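Putative uncharacterized protein (Pyrococcus abyssi virus 1, PDB 4HR1) is of unknown function but folds as a helical bundle encoded by a virus that infects a hyperthermophilic archaeon. Local coordinates at residues A[8-11]-A[12-16]; A[24-27]-A[28-32]; A[43-46]-A[47-50]; A[110-113]-A[114-118]. All blocks are in the same frame, centred on the assembly; numbering follows the deposited sequence.

Contact 1: A[8-11]-A[12-16]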
ATOM      1  N   THR A   8      -9.715  -3.991  -7.143  1.00 45.19           N
ATOM      2  CA  THR A   8      -9.191  -5.354  -7.067  1.00 44.94           C
ATOM      3  C   THR A   8      -7.677  -5.377  -6.926  1.00 48.34           C
ATOM      4  O   THR A   8      -7.171  -5.952  -5.958  1.00 49.48           O
ATOM      5  CB  THR A   8      -9.747  -6.244  -8.206  1.00 48.66           C
ATOM      6  OG1 THR A   8     -11.171  -6.107  -8.277  1.00 45.85           O
ATOM      7  CG2 THR A   8      -9.383  -7.703  -8.030  1.00 45.96           C
ATOM      8  N   VAL A   9      -6.962  -4.726  -7.855  1.00 42.94           N
ATOM      9  CA  VAL A   9      -5.489  -4.679  -7.820  1.00 41.35           C
ATOM     10  C   VAL A   9      -4.951  -3.950  -6.578  1.00 41.72           C
ATOM     11  O   VAL A   9      -4.016  -4.436  -5.947  1.00 41.92           O
ATOM     12  CB  VAL A   9      -4.831  -4.231  -9.160  1.00 44.96           C
ATOM     13  CG1 VAL A   9      -5.388  -5.035 -10.338  1.00 44.80           C
ATOM     14  CG2 VAL A   9      -5.006  -2.740  -9.408  1.00 44.78           C
ATOM     15  N   ILE A  10      -5.594  -2.834  -6.193  1.00 36.65           N
ATOM     16  CA  ILE A  10      -5.241  -2.048  -5.012  1.00 36.22           C
ATOM     17  C   ILE A  10      -5.357  -2.894  -3.741  1.00 40.55           C
ATOM     18  O   ILE A  10      -4.391  -2.959  -2.977  1.00 41.24           O
ATOM     19  CB  ILE A  10      -6.007  -0.672  -4.958  1.00 39.19           C
ATOM     20  CG1 ILE A  10      -5.509   0.316  -6.074  1.00 38.24           C
ATOM     21  CG2 ILE A  10      -5.904  -0.012  -3.565  1.00 39.82           C
ATOM     22  CD1 ILE A  10      -3.836   0.395  -6.235  1.00 35.38           C
ATOM     23  N   GLN A  11      -6.486  -3.616  -3.564  1.00 35.94           N
ATOM     24  CA  GLN A  11      -6.685  -4.488  -2.404  1.00 36.21           C
ATOM     25  C   GLN A  11      -5.622  -5.579  -2.301  1.00 41.87           C
ATOM     26  O   GLN A  11      -5.110  -5.844  -1.202  1.00 43.60           O
ATOM     27  CB  GLN A  11      -8.093  -5.108  -2.407  1.00 37.87           C
ATOM     28  CG  GLN A  11      -9.257  -4.117  -2.193  1.00 52.66           C
ATOM     29  CD  GLN A  11      -9.096  -3.214  -0.988  1.00 83.50           C
ATOM     30  OE1 GLN A  11      -8.858  -3.659   0.147  1.00 81.57           O
ATOM     31  NE2 GLN A  11      -9.216  -1.917  -1.220  1.00 78.39           N
ATOM     32  N   LYS A  12      -5.252  -6.168  -3.444  1.00 37.09           N
ATOM     33  CA  LYS A  12      -4.243  -7.220  -3.496  1.00 37.89           C
ATOM     34  C   LYS A  12      -2.851  -6.677  -3.166  1.00 41.89           C
ATOM     35  O   LYS A  12      -2.107  -7.319  -2.406  1.00 43.10           O
ATOM     36  CB  LYS A  12      -4.268  -7.951  -4.872  1.00 41.79           C
ATOM     37  CG  LYS A  12      -5.556  -8.761  -5.166  1.00 55.06           C
ATOM     38  CD  LYS A  12      -5.424 -10.251  -4.791  1.00 68.57           C
ATOM     39  CE  LYS A  12      -6.742 -10.900  -4.398  1.00 74.81           C
ATOM     40  NZ  LYS A  12      -6.540 -12.179  -3.640  1.00 68.63           N
ATOM     41  N   ILE A  13      -2.495  -5.485  -3.719  1.00 36.19           N
ATOM     42  CA  ILE A  13      -1.191  -4.850  -3.451  1.00 34.86           C
ATOM     43  C   ILE A  13      -1.144  -4.444  -1.956  1.00 35.60           C
ATOM     44  O   ILE A  13      -0.179  -4.787  -1.265  1.00 33.89           O
ATOM     45  CB  ILE A  13      -0.864  -3.663  -4.437  1.00 38.14           C
ATOM     46  CG1 ILE A  13      -0.795  -4.139  -5.924  1.00 37.95           C
ATOM     47  CG2 ILE A  13       0.455  -2.961  -4.042  1.00 38.54           C
ATOM     48  CD1 ILE A  13      -1.134  -3.012  -7.037  1.00 31.20           C
ATOM     49  N   SER A  14      -2.213  -3.777  -1.455  1.00 32.43           N
ATOM     50  CA  SER A  14      -2.312  -3.372  -0.040  1.00 34.35           C
ATOM     51  C   SER A  14      -2.126  -4.558   0.905  1.00 40.40           C
ATOM     52  O   SER A  14      -1.275  -4.468   1.790  1.00 40.79           O
ATOM     53  CB  SER A  14      -3.620  -2.643   0.251  1.00 39.77           C
ATOM     54  OG  SER A  14      -3.741  -1.479  -0.554  1.00 52.89           O
ATOM     55  N   TRP A  15      -2.842  -5.697   0.668  1.00 36.14           N
ATOM     56  CA  TRP A  15      -2.694  -6.912   1.483  1.00 34.57           C
ATOM     57  C   TRP A  15      -1.256  -7.345   1.486  1.00 38.98           C
ATOM     58  O   TRP A  15      -0.692  -7.604   2.554  1.00 39.40           O
ATOM     59  CB  TRP A  15      -3.549  -8.087   0.937  1.00 32.01           C
ATOM     60  CG  TRP A  15      -3.725  -9.208   1.923  1.00 30.99           C
ATOM     61  CD1 TRP A  15      -4.757  -9.354   2.805  1.00 33.53           C
ATOM     62  CD2 TRP A  15      -2.802 -10.273   2.207  1.00 30.03           C
ATOM     63  NE1 TRP A  15      -4.567 -10.476   3.576  1.00 32.54           N
ATOM     64  CE2 TRP A  15      -3.372 -11.058   3.236  1.00 33.10           C
ATOM     65  CE3 TRP A  15      -1.577 -10.690   1.640  1.00 30.42           C
ATOM     66  CZ2 TRP A  15      -2.756 -12.218   3.727  1.00 31.35           C
ATOM     67  CZ3 TRP A  15      -0.953 -11.819   2.154  1.00 30.83           C
ATOM     68  CH2 TRP A  15      -1.531 -12.558   3.197  1.00 31.07           C
ATOM     69  N   LEU A  16      -0.665  -7.451   0.292  1.00 36.77           N
ATOM     70  CA  LEU A  16       0.722  -7.911   0.141  1.00 37.52           C
ATOM     71  C   LEU A  16       1.742  -6.993   0.832  1.00 42.50           C
ATOM     72  O   LEU A  16       2.668  -7.503   1.471  1.00 41.46           O
ATOM     73  CB  LEU A  16       1.062  -8.134  -1.337  1.00 37.87           C
ATOM     74  CG  LEU A  16       0.387  -9.332  -2.012  1.00 43.31           C
ATOM     75  CD1 LEU A  16       0.710  -9.371  -3.455  1.00 44.27           C
ATOM     76  CD2 LEU A  16       0.837 -10.634  -1.411  1.00 46.51           C
TER

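Contact 2: A[24-27]-A[28-32]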
ATOM      1  N   LYS A  24       8.323  -8.313   8.477  1.00 57.30           N
ATOM      2  CA  LYS A  24       9.447  -7.449   8.857  1.00 58.08           C
ATOM      3  C   LYS A  24       9.456  -7.266  10.382  1.00 64.09           C
ATOM      4  O   LYS A  24      10.478  -7.534  11.030  1.00 64.26           O
ATOM      5  CB  LYS A  24       9.309  -6.083   8.160  1.00 60.99           C
ATOM      6  CG  LYS A  24      10.580  -5.597   7.467  1.00 78.26           C
ATOM      7  CD  LYS A  24      10.433  -5.563   5.949  1.00 85.94           C
ATOM      8  CE  LYS A  24      10.437  -4.164   5.373  1.00 94.19           C
ATOM      9  NZ  LYS A  24       9.096  -3.525   5.441  1.00102.78           N
ATOM     10  N   GLY A  25       8.288  -6.899  10.926  1.00 61.07           N
ATOM     11  CA  GLY A  25       8.044  -6.695  12.348  1.00 61.28           C
ATOM     12  C   GLY A  25       8.231  -7.935  13.192  1.00 67.11           C
ATOM     13  O   GLY A  25       8.844  -7.859  14.264  1.00 66.81           O
ATOM     14  N   TYR A  26       7.722  -9.090  12.708  1.00 64.62           N
ATOM     15  CA  TYR A  26       7.871 -10.376  13.395  1.00 64.60           C
ATOM     16  C   TYR A  26       9.356 -10.716  13.514  1.00 71.44           C
ATOM     17  O   TYR A  26       9.796 -11.185  14.565  1.00 71.30           O
ATOM     18  CB  TYR A  26       7.109 -11.504  12.653  1.00 64.53           C
ATOM     19  CG  TYR A  26       7.463 -12.897  13.132  1.00 64.83           C
ATOM     20  CD1 TYR A  26       6.997 -13.376  14.352  1.00 66.42           C
ATOM     21  CD2 TYR A  26       8.308 -13.717  12.390  1.00 65.55           C
ATOM     22  CE1 TYR A  26       7.321 -14.657  14.799  1.00 66.39           C
ATOM     23  CE2 TYR A  26       8.658 -14.992  12.839  1.00 66.38           C
ATOM     24  CZ  TYR A  26       8.157 -15.460  14.043  1.00 72.73           C
ATOM     25  OH  TYR A  26       8.481 -16.716  14.491  1.00 72.73           O
HETATM   26  N   MSE A  27      10.113 -10.467  12.431  1.00 70.54           N
HETATM   27  CA  MSE A  27      11.542 -10.734  12.307  1.00 71.98           C
HETATM   28  C   MSE A  27      12.404  -9.864  13.187  1.00 77.99           C
HETATM   29  O   MSE A  27      13.389 -10.362  13.719  1.00 77.69           O
HETATM   30  CB  MSE A  27      11.981 -10.637  10.852  1.00 74.84           C
HETATM   31  CG  MSE A  27      11.463 -11.794  10.033  1.00 83.03           C
HETATM   32 SE   MSE A  27      12.167 -11.865   8.237  1.00 92.08          SE
HETATM   33  CE  MSE A  27      11.552 -13.624   7.800  1.00 88.49           C
ATOM     34  N   GLU A  28      12.052  -8.568  13.328  1.00 75.83           N
ATOM     35  CA  GLU A  28      12.747  -7.622  14.200  1.00 76.42           C
ATOM     36  C   GLU A  28      12.595  -8.063  15.671  1.00 81.31           C
ATOM     37  O   GLU A  28      13.599  -8.159  16.385  1.00 81.02           O
ATOM     38  CB  GLU A  28      12.190  -6.199  14.009  1.00 78.06           C
ATOM     39  CG  GLU A  28      12.917  -5.396  12.945  1.00 93.48           C
ATOM     40  CD  GLU A  28      12.057  -4.838  11.826  1.00122.98           C
ATOM     41  OE1 GLU A  28      12.309  -5.198  10.653  1.00122.19           O
ATOM     42  OE2 GLU A  28      11.147  -4.026  12.115  1.00119.84           O
ATOM     43  N   THR A  29      11.343  -8.376  16.092  1.00 77.94           N
ATOM     44  CA  THR A  29      10.976  -8.821  17.441  1.00 78.01           C
ATOM     45  C   THR A  29      11.553 -10.215  17.800  1.00 85.42           C
ATOM     46  O   THR A  29      11.713 -10.512  18.988  1.00 86.18           O
ATOM     47  CB  THR A  29       9.448  -8.769  17.611  1.00 79.91           C
ATOM     48  OG1 THR A  29       8.943  -7.567  17.029  1.00 76.86           O
ATOM     49  CG2 THR A  29       9.003  -8.856  19.070  1.00 76.71           C
ATOM     50  N   THR A  30      11.865 -11.060  16.795  1.00 82.66           N
ATOM     51  CA  THR A  30      12.371 -12.412  17.048  1.00 83.07           C
ATOM     52  C   THR A  30      13.812 -12.678  16.541  1.00 89.12           C
ATOM     53  O   THR A  30      14.378 -13.736  16.835  1.00 88.40           O
ATOM     54  CB  THR A  30      11.319 -13.465  16.640  1.00 90.77           C
ATOM     55  OG1 THR A  30      10.010 -12.909  16.787  1.00 89.39           O
ATOM     56  CG2 THR A  30      11.409 -14.736  17.470  1.00 90.34           C
ATOM     57  N   GLY A  31      14.390 -11.716  15.818  1.00 87.28           N
ATOM     58  CA  GLY A  31      15.751 -11.804  15.290  1.00 88.03           C
ATOM     59  C   GLY A  31      15.968 -12.918  14.280  1.00 93.97           C
ATOM     60  O   GLY A  31      16.676 -13.892  14.570  1.00 94.07           O
ATOM     61  N   ALA A  32      15.367 -12.771  13.083  1.00 90.65           N
ATOM     62  CA  ALA A  32      15.462 -13.745  11.989  1.00 90.37           C
ATOM     63  C   ALA A  32      16.830 -13.759  11.316  1.00 92.82           C
ATOM     64  O   ALA A  32      17.544 -12.755  11.354  1.00 92.13           O
ATOM     65  CB  ALA A  32      14.387 -13.473  10.957  1.00 91.20           C
TER

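Contact 3: A[43-46]-A[47-50]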
ATOM      1  N   LEU A  43      10.829 -10.553  -1.896  1.00 48.18           N
ATOM      2  CA  LEU A  43       9.372 -10.525  -2.058  1.00 47.58           C
ATOM      3  C   LEU A  43       8.811  -9.125  -2.185  1.00 49.99           C
ATOM      4  O   LEU A  43       7.998  -8.890  -3.083  1.00 48.19           O
ATOM      5  CB  LEU A  43       8.653 -11.326  -0.974  1.00 47.78           C
ATOM      6  CG  LEU A  43       8.706 -12.846  -1.174  1.00 52.90           C
ATOM      7  CD1 LEU A  43       8.676 -13.575   0.148  1.00 53.23           C
ATOM      8  CD2 LEU A  43       7.595 -13.324  -2.092  1.00 54.35           C
ATOM      9  N   LYS A  44       9.276  -8.184  -1.331  1.00 48.43           N
ATOM     10  CA  LYS A  44       8.859  -6.773  -1.390  1.00 49.48           C
ATOM     11  C   LYS A  44       9.150  -6.178  -2.789  1.00 52.57           C
ATOM     12  O   LYS A  44       8.265  -5.545  -3.382  1.00 50.36           O
ATOM     13  CB  LYS A  44       9.535  -5.951  -0.277  1.00 53.22           C
ATOM     14  CG  LYS A  44       9.103  -4.486  -0.225  1.00 71.73           C
ATOM     15  CD  LYS A  44      10.030  -3.665   0.673  1.00 87.21           C
ATOM     16  CE  LYS A  44      10.046  -2.192   0.321  1.00100.99           C
ATOM     17  NZ  LYS A  44      10.811  -1.915  -0.928  1.00109.41           N
ATOM     18  N   GLU A  45      10.362  -6.457  -3.336  1.00 49.65           N
ATOM     19  CA  GLU A  45      10.738  -5.999  -4.673  1.00 50.20           C
ATOM     20  C   GLU A  45       9.831  -6.553  -5.752  1.00 52.06           C
ATOM     21  O   GLU A  45       9.408  -5.786  -6.615  1.00 51.77           O
ATOM     22  CB  GLU A  45      12.227  -6.258  -4.982  1.00 52.47           C
ATOM     23  CG  GLU A  45      13.128  -5.083  -4.628  1.00 65.75           C
ATOM     24  CD  GLU A  45      12.612  -3.740  -5.111  1.00 84.91           C
ATOM     25  OE1 GLU A  45      12.204  -2.926  -4.251  1.00 74.56           O
ATOM     26  OE2 GLU A  45      12.493  -3.557  -6.346  1.00 76.21           O
ATOM     27  N   ARG A  46       9.465  -7.864  -5.665  1.00 47.49           N
ATOM     28  CA  ARG A  46       8.515  -8.509  -6.593  1.00 46.49           C
ATOM     29  C   ARG A  46       7.157  -7.793  -6.553  1.00 48.41           C
ATOM     30  O   ARG A  46       6.534  -7.605  -7.606  1.00 49.17           O
ATOM     31  CB  ARG A  46       8.338 -10.001  -6.261  1.00 47.60           C
ATOM     32  CG  ARG A  46       9.244 -10.945  -7.051  1.00 57.14           C
ATOM     33  CD  ARG A  46       8.485 -11.711  -8.131  1.00 71.40           C
ATOM     34  NE  ARG A  46       7.602 -12.752  -7.586  1.00 85.33           N
ATOM     35  CZ  ARG A  46       6.690 -13.411  -8.297  1.00104.22           C
ATOM     36  NH1 ARG A  46       5.928 -14.331  -7.722  1.00 89.23           N
ATOM     37  NH2 ARG A  46       6.532 -13.153  -9.590  1.00 97.28           N
ATOM     38  N   VAL A  47       6.733  -7.326  -5.350  1.00 42.01           N
ATOM     39  CA  VAL A  47       5.464  -6.595  -5.197  1.00 40.70           C
ATOM     40  C   VAL A  47       5.539  -5.228  -5.891  1.00 45.84           C
ATOM     41  O   VAL A  47       4.617  -4.881  -6.655  1.00 44.16           O
ATOM     42  CB  VAL A  47       4.965  -6.488  -3.725  1.00 42.82           C
ATOM     43  CG1 VAL A  47       3.620  -5.770  -3.635  1.00 41.53           C
ATOM     44  CG2 VAL A  47       4.880  -7.860  -3.074  1.00 42.59           C
ATOM     45  N   ASP A  48       6.636  -4.455  -5.626  1.00 43.32           N
ATOM     46  CA  ASP A  48       6.819  -3.124  -6.227  1.00 44.25           C
ATOM     47  C   ASP A  48       6.843  -3.190  -7.762  1.00 47.57           C
ATOM     48  O   ASP A  48       6.239  -2.332  -8.412  1.00 46.24           O
ATOM     49  CB  ASP A  48       8.070  -2.406  -5.681  1.00 46.87           C
ATOM     50  CG  ASP A  48       8.134  -2.232  -4.165  1.00 63.25           C
ATOM     51  OD1 ASP A  48       9.252  -1.997  -3.642  1.00 65.64           O
ATOM     52  OD2 ASP A  48       7.071  -2.346  -3.499  1.00 67.83           O
ATOM     53  N   GLU A  49       7.469  -4.254  -8.327  1.00 44.28           N
ATOM     54  CA  GLU A  49       7.526  -4.476  -9.775  1.00 45.15           C
ATOM     55  C   GLU A  49       6.129  -4.639 -10.384  1.00 50.47           C
ATOM     56  O   GLU A  49       5.756  -3.892 -11.291  1.00 50.23           O
ATOM     57  CB  GLU A  49       8.412  -5.689 -10.108  1.00 46.74           C
ATOM     58  CG  GLU A  49       9.839  -5.299 -10.462  1.00 57.01           C
ATOM     59  CD  GLU A  49      10.943  -6.112  -9.816  1.00 77.87           C
ATOM     60  OE1 GLU A  49      10.875  -7.363  -9.855  1.00 71.58           O
ATOM     61  OE2 GLU A  49      11.908  -5.492  -9.311  1.00 77.27           O
ATOM     62  N   ILE A  50       5.347  -5.592  -9.859  1.00 48.01           N
ATOM     63  CA  ILE A  50       3.999  -5.851 -10.344  1.00 47.84           C
ATOM     64  C   ILE A  50       3.078  -4.664 -10.112  1.00 50.77           C
ATOM     65  O   ILE A  50       2.293  -4.327 -10.996  1.00 49.54           O
ATOM     66  CB  ILE A  50       3.450  -7.234  -9.878  1.00 51.80           C
ATOM     67  CG1 ILE A  50       2.160  -7.644 -10.607  1.00 52.52           C
ATOM     68  CG2 ILE A  50       3.307  -7.340  -8.375  1.00 54.79           C
ATOM     69  CD1 ILE A  50       2.426  -8.091 -12.036  1.00 61.62           C
TER

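Contact 4: A[110-113]-A[114-118]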
ATOM      1  N   LYS A 110      -5.565 -16.994  11.518  1.00 46.15           N
ATOM      2  CA  LYS A 110      -5.727 -15.827  12.389  1.00 45.85           C
ATOM      3  C   LYS A 110      -4.941 -14.614  11.846  1.00 47.59           C
ATOM      4  O   LYS A 110      -5.447 -13.492  11.891  1.00 46.95           O
ATOM      5  CB  LYS A 110      -5.285 -16.134  13.831  1.00 48.87           C
ATOM      6  CG  LYS A 110      -6.086 -17.210  14.553  1.00 71.92           C
ATOM      7  CD  LYS A 110      -5.623 -17.318  16.017  1.00 82.49           C
ATOM      8  CE  LYS A 110      -6.170 -18.529  16.730  1.00 90.17           C
ATOM      9  NZ  LYS A 110      -5.739 -18.563  18.154  1.00 99.98           N
ATOM     10  N   ILE A 111      -3.700 -14.857  11.360  1.00 42.26           N
ATOM     11  CA  ILE A 111      -2.802 -13.856  10.800  1.00 42.77           C
ATOM     12  C   ILE A 111      -3.495 -13.246   9.600  1.00 48.68           C
ATOM     13  O   ILE A 111      -3.602 -12.017   9.512  1.00 48.05           O
ATOM     14  CB  ILE A 111      -1.429 -14.489  10.405  1.00 45.50           C
ATOM     15  CG1 ILE A 111      -0.558 -14.773  11.644  1.00 44.04           C
ATOM     16  CG2 ILE A 111      -0.684 -13.624   9.372  1.00 45.32           C
ATOM     17  CD1 ILE A 111       0.588 -15.615  11.360  1.00 38.79           C
ATOM     18  N   SER A 112      -4.019 -14.130   8.714  1.00 45.19           N
ATOM     19  CA  SER A 112      -4.744 -13.778   7.497  1.00 44.41           C
ATOM     20  C   SER A 112      -5.987 -12.904   7.803  1.00 46.96           C
ATOM     21  O   SER A 112      -6.182 -11.872   7.155  1.00 46.95           O
ATOM     22  CB  SER A 112      -5.100 -15.038   6.705  1.00 46.46           C
ATOM     23  OG  SER A 112      -5.425 -14.747   5.355  1.00 55.71           O
ATOM     24  N   ASP A 113      -6.777 -13.283   8.810  1.00 43.36           N
ATOM     25  CA  ASP A 113      -7.975 -12.537   9.229  1.00 44.25           C
ATOM     26  C   ASP A 113      -7.587 -11.144   9.768  1.00 49.61           C
ATOM     27  O   ASP A 113      -8.238 -10.151   9.420  1.00 50.80           O
ATOM     28  CB  ASP A 113      -8.784 -13.337  10.276  1.00 46.43           C
ATOM     29  CG  ASP A 113      -9.674 -14.457   9.741  1.00 57.07           C
ATOM     30  OD1 ASP A 113      -9.475 -14.882   8.565  1.00 55.05           O
ATOM     31  OD2 ASP A 113     -10.535 -14.942  10.507  1.00 65.66           O
ATOM     32  N   TYR A 114      -6.499 -11.078  10.574  1.00 44.18           N
ATOM     33  CA  TYR A 114      -5.943  -9.833  11.089  1.00 44.44           C
ATOM     34  C   TYR A 114      -5.498  -8.932   9.916  1.00 48.14           C
ATOM     35  O   TYR A 114      -5.873  -7.765   9.870  1.00 49.08           O
ATOM     36  CB  TYR A 114      -4.772 -10.117  12.046  1.00 46.25           C
ATOM     37  CG  TYR A 114      -3.946  -8.896  12.381  1.00 49.24           C
ATOM     38  CD1 TYR A 114      -4.465  -7.875  13.175  1.00 50.64           C
ATOM     39  CD2 TYR A 114      -2.637  -8.767  11.922  1.00 50.38           C
ATOM     40  CE1 TYR A 114      -3.713  -6.744  13.478  1.00 50.28           C
ATOM     41  CE2 TYR A 114      -1.874  -7.644  12.224  1.00 51.27           C
ATOM     42  CZ  TYR A 114      -2.416  -6.632  13.006  1.00 56.98           C
ATOM     43  OH  TYR A 114      -1.676  -5.504  13.287  1.00 52.89           O
ATOM     44  N   LEU A 115      -4.771  -9.494   8.941  1.00 42.36           N
ATOM     45  CA  LEU A 115      -4.304  -8.744   7.767  1.00 40.29           C
ATOM     46  C   LEU A 115      -5.445  -8.180   6.944  1.00 44.20           C
ATOM     47  O   LEU A 115      -5.406  -7.010   6.574  1.00 42.09           O
ATOM     48  CB  LEU A 115      -3.314  -9.561   6.908  1.00 38.67           C
ATOM     49  CG  LEU A 115      -1.950  -9.853   7.566  1.00 40.73           C
ATOM     50  CD1 LEU A 115      -1.120 -10.786   6.708  1.00 40.27           C
ATOM     51  CD2 LEU A 115      -1.181  -8.577   7.861  1.00 39.86           C
ATOM     52  N   ASP A 116      -6.497  -8.993   6.731  1.00 43.15           N
ATOM     53  CA  ASP A 116      -7.698  -8.616   5.988  1.00 43.08           C
ATOM     54  C   ASP A 116      -8.397  -7.460   6.671  1.00 48.47           C
ATOM     55  O   ASP A 116      -8.887  -6.573   5.976  1.00 48.56           O
ATOM     56  CB  ASP A 116      -8.671  -9.809   5.862  1.00 44.94           C
ATOM     57  CG  ASP A 116      -8.235 -10.979   4.986  1.00 54.71           C
ATOM     58  OD1 ASP A 116      -7.178 -10.873   4.320  1.00 56.08           O
ATOM     59  OD2 ASP A 116      -8.938 -12.006   4.980  1.00 61.35           O
ATOM     60  N   SER A 117      -8.400  -7.447   8.028  1.00 46.09           N
ATOM     61  CA  SER A 117      -9.052  -6.430   8.867  1.00 46.44           C
ATOM     62  C   SER A 117      -8.461  -5.043   8.672  1.00 53.80           C
ATOM     63  O   SER A 117      -9.207  -4.060   8.645  1.00 53.94           O
ATOM     64  CB  SER A 117      -9.014  -6.828  10.346  1.00 47.43           C
ATOM     65  OG  SER A 117      -7.761  -6.543  10.949  1.00 48.86           O
ATOM     66  N   LEU A 118      -7.121  -4.976   8.539  1.00 52.28           N
ATOM     67  CA  LEU A 118      -6.327  -3.761   8.326  1.00 52.77           C
ATOM     68  C   LEU A 118      -6.619  -3.051   6.975  1.00 62.51           C
ATOM     69  O   LEU A 118      -6.467  -1.830   6.883  1.00 62.75           O
ATOM     70  CB  LEU A 118      -4.834  -4.122   8.424  1.00 51.59           C
ATOM     71  CG  LEU A 118      -4.128  -4.084   9.794  1.00 53.66           C
ATOM     72  CD1 LEU A 118      -5.052  -4.315  10.951  1.00 53.21           C
ATOM     73  CD2 LEU A 118      -3.019  -5.061   9.844  1.00 53.15           C
TER
HETATM   74  O   HOH W   1      -6.229 -13.515   3.107  1.00 58.01           O

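Contact 1: A[8-11]-A[12-16]
Ser14 and Ile10 carry the polar part of this turn-to-turn contact. Ile10 O accepts two bonds from Ser14: the backbone N at 2.8 Å, almost straight at 171°, and the hydroxyl OG at 2.9 Å. With chi1 at -59° the serine oxygen sits beside its own backbone N and folds back onto the preceding turn, where it reaches the carbonyl from 48° above its plane. Ile10 CG2 lies 4.0 Å from Ser14 OG, a methyl next to the bonded hydroxyl. The backbone hydrogen bonds Lys12 to Thr8, Ile13 to Val9 and Trp15 to Gln11 complete the polar set.

Apolar contact is looser. Ile13 CD1 stands 4.4 Å from Val9 CB and 4.4 Å from Ile10 CD1, so the end of one branch brushes both neighbours. These three side chains also meet helix 34-63, through Val54, Val58 and Ala51.

Of the longer polar side chains, Lys12 lays its CG 3.3 Å from Thr8 O before its chain bends away and NZ forms a salt bridge with Glu86; the neutral amide of Gln11 donates through NE2 to the backbone of the other protein chain. The pattern is that of an amphipathic alpha-helix in a helical bundle.

Contact 2: A[24-27]-A[28-32]
Met27, a selenomethionine, and Ala32 form the tight part of this helix end. Ala32 CB comes 3.5 Å from Met27 CG and lies alongside the selenium-bearing chain, with Met27 SE 3.9 Å from the same methyl. The chain is extended beyond CG (chi2 -172°), which carries it past Ala32 toward Glu36 and Val40 of helix 34-63. The backbone closes over the same place: Met27 O accepts Ala32 N at 3.2 Å, and a weak, strongly bent bond from Gly31 N as well.

The last two helical threonines turn their hydroxyls back to the preceding turn. Thr29 OG1 and Thr29 N reach Gly25 O from opposite faces of its plane, so one carbonyl is gripped from two sides. Thr30 OG1 bonds Tyr26 O at 2.8 Å and also stands 3.7 Å above one face of the Tyr26 ring, toward the rim. The ring's own hydroxyl is bonded to Val99 O, and an aromatic side chain of the other protein chain meets the ring at about 70°.

The Lys24-Glu28 flank, where Glu28 is exposed, is looser. The two run side by side, with Lys24 CG 3.6 Å from Glu28 OE1, yet Lys24 NZ and Glu28 OE1 stay 6.3 Å apart, too far for a salt bridge; Lys24 also touches the other chain.

The helix ends at Gly31, whose positive phi of 63° glycine favours, with the 6→1 bond (Ala32 to Met27) and apolar contact of a Schellman motif but without its 5→2 bond.

Contact 3: A[43-46]-A[47-50]
Lys44 and Asp48 slant across each other one helical turn apart and meet through their ends. Lys44 leaves the backbone with CG anti to its N (chi1 -177°), runs nearly extended, and bends only at chi4, which turns NZ toward the carboxylate. The resulting salt bridge, 3.1 Å from Lys44 NZ to Asp48 OD1, uses the syn lone pair of OD1, on the side of the other oxygen. That second oxygen, Asp48 OD2, pairs with Arg17, so the carboxylate has a cationic partner at each oxygen.

Glu45 approaches Asp48 from another direction. Their carboxylate planes stand 77° apart, and Glu45 OE1 lies 3.2 Å from Asp48 OD1, a close approach of like charges. Lys44 NZ is near both acids, though its bridge to Glu45 OE1 is long at 3.7 Å. The positive charges of Lys44 and Arg17 probably offset much of the repulsion, which might otherwise raise the affinity of an acid for a proton. Glu45 and Glu49 cross at about a right angle, with Glu45 OE2 and Glu49 OE2 3.6 Å apart, so negative charge is concentrated along this exposed flank.

Val47 faces elsewhere. Its CG2, beside the backbone N, lies 3.3 Å from Leu43 O, the oxygen that also accepts Val47 N.

Helix 34-63 thus turns Glu45 and Glu49 outward, sets Asp48 beside helix 5-30 through Arg17, and packs Val47 on Ile20 of helix 5-30 and on Ile88 of helix 72-98, while Arg46 lies against Val84, Ile88 and Gln91 of the latter.

Contact 4: A[110-113]-A[114-118]
Tyr114, Leu115, Asp116 and Ser117 each give their backbone N-H to the carbonyl four residues earlier, those of Lys110, Ile111, Ser112 and Asp113, with N-to-O distances of 2.8 to 3.0 Å, the spacing of a regular alpha-helix. On the buried side, Ile111 and Leu115 lie alongside each other and point the same way, Ile111 CG2 touching Leu115 CD1 at 3.9 Å. Ile111 places CG2 anti to its backbone N while its chi1 is -75°, which directs that methyl forward to the next turn. Both side chains pack on Met96 of helix 72-98, and Leu115 also on Trp15 of helix 5-30, so this short C-terminal helix is laid onto the helical bundle by its apolar face.

A water bridges the polar pair on the next face, 2.7 Å from Ser112 OG and 3.1 Å from Asp116 OD1, to which it donates. The direct gap from Ser112 OG to Asp116 OD1 is 4.4 Å, so the water spans a gap too wide for a direct bond. Asp116 OD1 has a second donor in Trp15 NE1, which further fixes the carboxylate.

Tyr114 projects on another side. Its ring carries Leu118 CD2 3.5 Å above one face, near the rim, while its OH bonds the backbone of the other protein chain and its ring meets an aromatic side chain there at about 45°.

Overall arrangement
Contacts 1 and 2 occupy the same helix, 5-30, their centres 23 Å apart, with contact 2 at its C-terminal end. Contact 3 follows on helix 34-63 and contact 4 on the short helix 109-119, so the four come in series along the chain. Contact 1 touches both contact 3 and contact 4, but not contact 2: its centre is 12 Å from that of contact 3, where Ile13 and Leu16 pack on Val47, and 13 Å from that of contact 4, met through Trp15. Contacts 3 and 4 lie 21 Å apart between centres, on opposite sides of the chain's centre. Helix 72-98, which carries none of them, packs against contacts 1, 3 and 4 as part of the helical bundle.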